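Local coordinates for sortase family protein (Clostridium perfringens, PDB 6IXZ), which probably acts as a class C sortase, a cysteine transpeptidase that would join pilin subunits through an acyl-thioester intermediate, at residues 82-87 against 106-111; 88-91 against 96-99; 39-44 against 160-165. All blocks are in the same frame, centred on the assembly; numbering follows the deposited sequence.

In the fold
The three contacts step across the sortase domain, from the predicted active site to the far side of the chain's centre. Contact 1 sets helix 81-86 against the end of strand 103-109 and holds His110, whose side chain is about 3 Å from that of Cys172. Contact 2, its centre about 12 Å away, shares this sheet: Ser108 N probably hydrogen-bonds Gly89 O at 2.7 Å, and Leu107 CD2 packs on Val90 CG2 at 3.8 Å. Contact 3, between residues 39-44 and 160-165, is about 14 Å from contact 2, centre to centre, and meets it where Gly99 CA lies 3.4 Å from Asp165 OD1. Contacts 1 and 3 do not touch; their centres are about 24 Å apart.

Contact 1: residues 82-87 against 106-111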
loop_
_atom_site.group_PDB
_atom_site.type_symbol
_atom_site.label_atom_id
_atom_site.label_comp_id
_atom_site.label_asym_id
_atom_site.label_seq_id
_atom_site.Cartn_x
_atom_site.Cartn_y
_atom_site.Cartn_z
ATOM N N ASP A 82 11.476 10.371 5.614
ATOM C CA ASP A 82 11.639 11.079 4.349
ATOM C C ASP A 82 10.669 10.622 3.235
ATOM O O ASP A 82 10.215 11.419 2.420
ATOM C CB ASP A 82 13.082 10.977 3.885
ATOM C CG ASP A 82 13.545 9.563 3.740
ATOM O OD1 ASP A 82 13.985 9.223 2.626
ATOM O OD2 ASP A 82 13.473 8.788 4.723
ATOM N N ILE A 83 10.225 9.383 3.298
ATOM C CA ILE A 83 9.271 8.900 2.301
ATOM C C ILE A 83 7.840 9.227 2.681
ATOM O O ILE A 83 7.050 9.618 1.830
ATOM C CB ILE A 83 9.412 7.399 2.067
ATOM C CG1 ILE A 83 10.703 7.130 1.271
ATOM C CG2 ILE A 83 8.178 6.873 1.332
ATOM C CD1 ILE A 83 11.593 6.074 1.903
ATOM N N LEU A 84 7.543 9.230 3.971
ATOM C CA LEU A 84 6.211 9.578 4.421
ATOM C C LEU A 84 5.953 11.054 4.309
ATOM O O LEU A 84 4.798 11.468 4.268
ATOM C CB LEU A 84 5.944 9.130 5.857
ATOM C CG LEU A 84 5.789 7.647 6.199
ATOM C CD1 LEU A 84 5.600 7.486 7.693
ATOM C CD2 LEU A 84 4.640 6.964 5.462
ATOM N N LYS A 85 7.020 11.858 4.261
ATOM C CA LYS A 85 6.888 13.281 3.929
ATOM C C LYS A 85 6.356 13.447 2.506
ATOM O O LYS A 85 5.644 14.415 2.234
ATOM C CB LYS A 85 8.224 14.022 4.077
ATOM C CG LYS A 85 8.592 14.418 5.498
ATOM C CD LYS A 85 9.999 15.033 5.527
ATOM C CE LYS A 85 10.459 15.297 6.957
ATOM N NZ LYS A 85 11.634 16.217 7.006
ATOM N N LYS A 86 6.678 12.512 1.603
ATOM C CA LYS A 86 6.190 12.573 0.205
ATOM C C LYS A 86 4.795 11.960 -0.030
ATOM O O LYS A 86 4.055 12.359 -0.955
ATOM C CB LYS A 86 7.161 11.840 -0.726
ATOM C CG LYS A 86 8.560 12.421 -0.786
ATOM C CD LYS A 86 9.302 11.812 -1.974
ATOM C CE LYS A 86 10.745 11.505 -1.660
ATOM N NZ LYS A 86 11.133 10.205 -2.279
ATOM N N GLY A 87 4.524 10.853 0.631
ATOM C CA GLY A 87 3.259 10.148 0.385
ATOM C C GLY A 87 3.157 8.785 1.043
ATOM O O GLY A 87 3.826 8.480 2.042
ATOM N N VAL A 106 0.280 -3.307 3.895
ATOM C CA VAL A 106 -0.143 -2.158 4.637
ATOM C C VAL A 106 0.383 -0.872 3.995
ATOM O O VAL A 106 1.579 -0.730 3.746
ATOM C CB VAL A 106 0.304 -2.269 6.091
ATOM C CG1 VAL A 106 -0.274 -1.114 6.906
ATOM C CG2 VAL A 106 -0.156 -3.609 6.657
ATOM N N LEU A 107 -0.521 0.071 3.759
ATOM C CA LEU A 107 -0.171 1.315 3.123
ATOM C C LEU A 107 -0.325 2.455 4.124
ATOM O O LEU A 107 -1.421 2.712 4.616
ATOM C CB LEU A 107 -1.052 1.547 1.875
ATOM C CG LEU A 107 -1.153 0.386 0.895
ATOM C CD1 LEU A 107 -2.161 0.646 -0.233
ATOM C CD2 LEU A 107 0.213 0.026 0.336
ATOM N N SER A 108 0.814 3.036 4.516
ATOM C CA SER A 108 0.893 4.005 5.630
ATOM C C SER A 108 0.978 5.463 5.144
ATOM O O SER A 108 1.793 5.807 4.299
ATOM C CB SER A 108 2.145 3.729 6.489
ATOM O OG SER A 108 2.056 4.385 7.740
ATOM N N ALA A 109 0.181 6.315 5.772
ATOM C CA ALA A 109 0.056 7.714 5.428
ATOM C C ALA A 109 0.246 8.502 6.689
ATOM O O ALA A 109 -0.361 8.164 7.698
ATOM C CB ALA A 109 -1.326 8.007 4.876
ATOM N N HIS A 110 1.079 9.539 6.629
ATOM C CA HIS A 110 1.304 10.442 7.775
ATOM C C HIS A 110 1.160 11.911 7.349
ATOM O O HIS A 110 2.081 12.469 6.803
ATOM C CB HIS A 110 2.694 10.222 8.413
ATOM C CG HIS A 110 2.793 10.711 9.827
ATOM N ND1 HIS A 110 2.164 11.851 10.267
ATOM C CD2 HIS A 110 3.396 10.177 10.916
ATOM C CE1 HIS A 110 2.411 12.027 11.549
ATOM N NE2 HIS A 110 3.107 10.992 11.983
ATOM N N THR A 111 0.004 12.521 7.619
ATOM C CA THR A 111 -0.273 13.872 7.162
ATOM C C THR A 111 0.475 14.917 8.015
ATOM O O THR A 111 0.861 15.954 7.516
ATOM C CB THR A 111 -1.775 14.213 7.140
ATOM O OG1 THR A 111 -2.286 14.305 8.473
ATOM C CG2 THR A 111 -2.579 13.223 6.343
HETATM O O HOH W 1 2.878 9.759 4.463
#
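Leu84 turns its CG opposite its own carbonyl carbon (chi1 -70°), while His110 swings its CG opposite its backbone N (chi1 -159°); the two side chains meet at about a right angle, Leu84 CD1 lying 4.1 Å from His110 CB. The leucine touches the base of the histidine side chain there. Its other methyl is spent on the strand: Leu84 CD2 rests 3.3 Å from Ser108 O, an apolar branch set against a backbone carbonyl. No direct hydrogen bond joins the two segments.

A water does that work. It donates to Leu84 O at 2.6 Å and to Gly87 O at 2.9 Å, and it accepts from His110 N at 2.8 Å. Three backbone groups, one in the last turn of the helix, one just after it and one just past the strand, therefore grip the same molecule. The helix is ending here: Ile83 O takes both Lys86 N, at 2.9 Å, and Gly87 N, at 3.1 Å, and Gly87 then leaves helical geometry with a phi of 171°. That change of course sends Gly87 O to the water and leads the chain into strand 88-90.

On the other side, strand 103-109 ends at Ala109, and His110 takes the N-cap position before the short helix 111-114. Ser108 and His110 also touch strand 165-173, through Leu170 and Cys172 respectively. Through its two methyls Leu84 packs against the backbone leading into the histidine, and the water ties the helix end to that residue's amide. Such a histidine just beyond one strand, facing a cysteine on the neighbouring parallel strand, is the arrangement of the sortase active site, in which His110 and Cys172 are the predicted catalytic pair.

Contact 2: residues 88-91 against 96-99; sequences VGVL and LPVG
Leu96 O accepts from Val98 N at 2.8 Å, closing an inverse gamma turn centred on Pro97, and this bend brings both Leu96 and Pro97 up to Val90. The setting is the buried core of the sortase domain, a beta-barrel fold, with the contact's centre about 3 Å from that of the chain; here a strand packs against the loop that follows it. Only four residues separate the segments, and no hydrogen bond crosses between them; the contact is wholly apolar and buries 100 Å².

Val90 carries it alone from the strand side. Its CG1 is anti to the backbone N (chi1 -180°) and its CG2 anti to the carbonyl carbon, which points CG2 at the proline and CG1 at the leucine. CG2 meets the proline ring at Pro97 CD, 4.0 Å away, approaching the side of the ring next to its nitrogen. Leu96 does not aim its CB at the strand, yet the end of its side chain bends nearer and presents one methyl.

The strand itself is held between two neighbours: Gly89 and Leu91 bond to Ser108 and Val106 of strand 103-109, while Val88 and Val90 pair with Tyr76 on strand 71-77. Ile75, Tyr77, Ser105 and Leu107 also touch the Val90 side chain, so the loop adds to packing already supplied by strands 71-77 and 103-109. Across the loop stands helix 23-41. Asn37 OD1 accepts from Leu96 N, and Ile33 packs on the side chains of Leu96 and Val98, which places the gamma turn between that helix and the sheet. The looser of the two touches across the segments is between methyls, Val90 CG1 lying 4.3 Å from Leu96 CD2.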
loop_
_atom_site.group_PDB
_atom_site.type_symbol
_atom_site.label_atom_id
_atom_site.label_comp_id
_atom_site.label_asym_id
_atom_site.label_seq_id
_atom_site.Cartn_x
_atom_site.Cartn_y
_atom_site.Cartn_z
ATOM N N VAL A 88 2.189 8.027 0.551
ATOM C CA VAL A 88 1.816 6.732 1.093
ATOM C C VAL A 88 2.917 5.751 0.799
ATOM O O VAL A 88 3.412 5.697 -0.336
ATOM C CB VAL A 88 0.552 6.202 0.386
ATOM C CG1 VAL A 88 0.164 4.827 0.954
ATOM C CG2 VAL A 88 -0.568 7.184 0.543
ATOM N N GLY A 89 3.248 4.956 1.812
ATOM C CA GLY A 89 4.313 3.999 1.755
ATOM C C GLY A 89 3.871 2.624 2.209
ATOM O O GLY A 89 3.150 2.487 3.202
ATOM N N VAL A 90 4.354 1.603 1.502
ATOM C CA VAL A 90 4.185 0.208 1.929
ATOM C C VAL A 90 5.015 -0.035 3.197
ATOM O O VAL A 90 6.220 0.228 3.211
ATOM C CB VAL A 90 4.625 -0.804 0.840
ATOM C CG1 VAL A 90 4.419 -2.237 1.327
ATOM C CG2 VAL A 90 3.909 -0.578 -0.483
ATOM N N LEU A 91 4.379 -0.570 4.238
ATOM C CA LEU A 91 5.062 -0.802 5.510
ATOM C C LEU A 91 6.034 -2.000 5.444
ATOM O O LEU A 91 5.689 -3.090 4.966
ATOM C CB LEU A 91 4.016 -1.018 6.610
ATOM C CG LEU A 91 4.589 -1.294 7.979
ATOM C CD1 LEU A 91 5.452 -0.127 8.436
ATOM C CD2 LEU A 91 3.501 -1.629 8.977
ATOM N N LEU A 96 4.073 -6.857 -0.426
ATOM C CA LEU A 96 3.957 -5.893 -1.500
ATOM C C LEU A 96 2.590 -6.095 -2.178
ATOM O O LEU A 96 2.101 -7.220 -2.295
ATOM C CB LEU A 96 5.076 -6.049 -2.511
ATOM C CG LEU A 96 6.490 -5.661 -2.055
ATOM C CD1 LEU A 96 7.540 -6.111 -3.050
ATOM C CD2 LEU A 96 6.563 -4.164 -1.815
ATOM N N PRO A 97 1.963 -4.988 -2.579
ATOM C CA PRO A 97 0.546 -4.952 -2.858
ATOM C C PRO A 97 0.265 -5.410 -4.267
ATOM O O PRO A 97 -0.215 -4.635 -5.082
ATOM C CB PRO A 97 0.205 -3.478 -2.696
ATOM C CG PRO A 97 1.434 -2.799 -3.173
ATOM C CD PRO A 97 2.556 -3.636 -2.604
ATOM N N VAL A 98 0.612 -6.653 -4.566
ATOM C CA VAL A 98 0.273 -7.214 -5.848
ATOM C C VAL A 98 -0.850 -8.267 -5.734
ATOM O O VAL A 98 -1.093 -9.008 -6.695
ATOM C CB VAL A 98 1.497 -7.840 -6.558
ATOM C CG1 VAL A 98 2.488 -6.765 -6.993
ATOM C CG2 VAL A 98 2.167 -8.891 -5.699
ATOM N N GLY A 99 -1.419 -8.448 -4.537
ATOM C CA GLY A 99 -2.460 -9.459 -4.379
ATOM C C GLY A 99 -1.974 -10.896 -4.234
ATOM O O GLY A 99 -0.804 -11.205 -4.397
#

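Contact 3: residues 39-44 against 160-165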
loop_
_atom_site.group_PDB
_atom_site.type_symbol
_atom_site.label_atom_id
_atom_site.label_comp_id
_atom_site.label_asym_id
_atom_site.label_seq_id
_atom_site.Cartn_x
_atom_site.Cartn_y
_atom_site.Cartn_z
ATOM N N ASP A 39 7.578 -16.210 0.532
ATOM C CA ASP A 39 8.661 -16.355 1.493
ATOM C C ASP A 39 8.350 -15.606 2.755
ATOM O O ASP A 39 8.797 -16.009 3.826
ATOM C CB ASP A 39 9.983 -15.831 0.939
ATOM C CG ASP A 39 10.644 -16.800 -0.014
ATOM O OD1 ASP A 39 10.177 -17.948 -0.122
ATOM O OD2 ASP A 39 11.610 -16.387 -0.691
ATOM N N LEU A 40 7.716 -14.439 2.624
ATOM C CA LEU A 40 7.438 -13.610 3.795
ATOM C C LEU A 40 6.339 -14.243 4.656
ATOM O O LEU A 40 6.445 -14.296 5.868
ATOM C CB LEU A 40 7.082 -12.167 3.383
ATOM C CG LEU A 40 6.565 -11.228 4.489
ATOM C CD1 LEU A 40 7.681 -10.757 5.428
ATOM C CD2 LEU A 40 5.837 -10.031 3.887
ATOM N N PHE A 41 5.302 -14.778 4.020
ATOM C CA PHE A 41 4.277 -15.542 4.720
ATOM C C PHE A 41 4.860 -16.784 5.424
ATOM O O PHE A 41 4.290 -17.277 6.401
ATOM C CB PHE A 41 3.198 -15.949 3.711
ATOM C CG PHE A 41 2.145 -16.859 4.266
ATOM C CD1 PHE A 41 1.964 -18.126 3.739
ATOM C CD2 PHE A 41 1.261 -16.404 5.235
ATOM C CE1 PHE A 41 0.973 -18.963 4.238
ATOM C CE2 PHE A 41 0.285 -17.229 5.748
ATOM C CZ PHE A 41 0.134 -18.515 5.247
ATOM N N ASN A 42 5.989 -17.278 4.925
ATOM C CA ASN A 42 6.631 -18.489 5.444
ATOM C C ASN A 42 7.858 -18.230 6.302
ATOM O O ASN A 42 8.634 -19.139 6.552
ATOM C CB ASN A 42 7.034 -19.396 4.277
ATOM C CG ASN A 42 5.840 -19.867 3.486
ATOM O OD1 ASN A 42 5.852 -19.876 2.258
ATOM N ND2 ASN A 42 4.761 -20.167 4.186
ATOM N N GLY A 43 8.048 -16.991 6.737
ATOM C CA GLY A 43 9.049 -16.686 7.757
ATOM C C GLY A 43 10.483 -16.853 7.292
ATOM O O GLY A 43 11.393 -16.927 8.111
ATOM N N THR A 44 10.693 -16.877 5.978
ATOM C CA THR A 44 12.029 -17.082 5.426
ATOM C C THR A 44 12.623 -15.827 4.792
ATOM O O THR A 44 13.801 -15.812 4.472
ATOM C CB THR A 44 12.071 -18.247 4.404
ATOM O OG1 THR A 44 11.139 -18.015 3.342
ATOM C CG2 THR A 44 11.738 -19.572 5.073
ATOM N N ILE A 160 -0.464 -11.230 8.358
ATOM C CA ILE A 160 -1.060 -11.949 7.243
ATOM C C ILE A 160 -2.082 -12.943 7.809
ATOM O O ILE A 160 -1.901 -13.431 8.925
ATOM C CB ILE A 160 0.029 -12.638 6.424
ATOM C CG1 ILE A 160 0.930 -11.575 5.810
ATOM C CG2 ILE A 160 -0.571 -13.494 5.301
ATOM C CD1 ILE A 160 2.305 -12.076 5.458
ATOM N N SER A 161 -3.231 -13.059 7.156
ATOM C CA SER A 161 -4.218 -14.080 7.522
ATOM C C SER A 161 -4.201 -15.182 6.470
ATOM O O SER A 161 -4.235 -14.881 5.256
ATOM C CB SER A 161 -5.630 -13.487 7.609
ATOM O OG SER A 161 -5.767 -12.574 8.688
ATOM N N ASP A 162 -4.150 -16.444 6.916
ATOM C CA ASP A 162 -4.212 -17.591 5.977
ATOM C C ASP A 162 -5.459 -17.513 5.097
ATOM O O ASP A 162 -6.527 -17.121 5.552
ATOM C CB ASP A 162 -4.216 -18.956 6.689
ATOM C CG ASP A 162 -3.027 -19.168 7.612
ATOM O OD1 ASP A 162 -2.946 -20.275 8.189
ATOM O OD2 ASP A 162 -2.198 -18.254 7.800
ATOM N N ASP A 163 -5.289 -17.832 3.814
ATOM C CA ASP A 163 -6.390 -17.893 2.862
ATOM C C ASP A 163 -7.034 -16.536 2.545
ATOM O O ASP A 163 -8.098 -16.493 1.894
ATOM C CB ASP A 163 -7.469 -18.880 3.328
ATOM C CG ASP A 163 -6.907 -20.244 3.642
ATOM O OD1 ASP A 163 -5.993 -20.707 2.914
ATOM O OD2 ASP A 163 -7.306 -20.801 4.677
ATOM N N LYS A 164 -6.415 -15.436 2.989
ATOM C CA LYS A 164 -6.984 -14.107 2.709
ATOM C C LYS A 164 -6.038 -13.225 1.902
ATOM O O LYS A 164 -4.812 -13.323 2.042
ATOM C CB LYS A 164 -7.339 -13.394 4.005
ATOM C CG LYS A 164 -8.251 -14.165 4.946
ATOM C CD LYS A 164 -9.646 -14.342 4.385
ATOM C CE LYS A 164 -10.467 -15.248 5.292
ATOM N NZ LYS A 164 -11.795 -14.668 5.642
ATOM N N ASP A 165 -6.636 -12.313 1.133
ATOM C CA ASP A 165 -5.937 -11.323 0.344
ATOM C C ASP A 165 -6.401 -9.939 0.829
ATOM O O ASP A 165 -7.517 -9.489 0.518
ATOM C CB ASP A 165 -6.234 -11.537 -1.157
ATOM C CG ASP A 165 -5.534 -10.517 -2.051
ATOM O OD1 ASP A 165 -5.415 -10.749 -3.271
ATOM O OD2 ASP A 165 -5.077 -9.487 -1.526
#
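Asp162 sets a carboxylate oxygen against the rim of the Phe41 ring: OD2 lies in the ring plane, 3.4 Å from Phe41 CE2 and 3.5 Å from CZ. The two flat groups stand nearly perpendicular, their planes 86° apart. At the edge the oxygen faces ring hydrogens, which carry slight positive charge, so the approach is probably mildly favourable, although no hydrogen bond spans the segments.

Next to the carboxylate, Ile160 supplies the apolar part. Its CG2 comes obliquely to Phe41 CD2 at 3.4 Å. CD1, at the end of the isoleucine's longer branch, lies 4.1 Å from Phe41 CA and 4.4 Å from Leu40 CD2. Phe41 gets there because its CG is anti to the backbone N (chi1 174°), which carries the ring out from the last turn of the helix to lie beside both partners.

Each segment is shaped by a turn of its own. Helix 23-41 finishes in a Schellman motif, with Gly43 at positive phi as the C-prime residue: Thr44 N returns to Asp39 O at 3.0 Å and Gly43 N to Leu40 O at 3.3 Å. Asp39 O is held twice, since Thr44 OG1 also donates to it, at 3.1 Å and 16° out of the carbonyl plane. In the other segment, a type II beta turn from Ser161 to Lys164 carries Asp162, closed by Lys164 N on Ser161 O.

The contact is at the surface, away from the predicted catalytic residues. Asn102 touches both Phe41 and Asp162, and its OD1 accepts from Asp163 N, while Ile160 also packs on His104 of strand 103-109. The C-terminal end of helix 23-41 is thereby joined to the loop between strands 138-150 and 165-173, beside the start of strand 103-109.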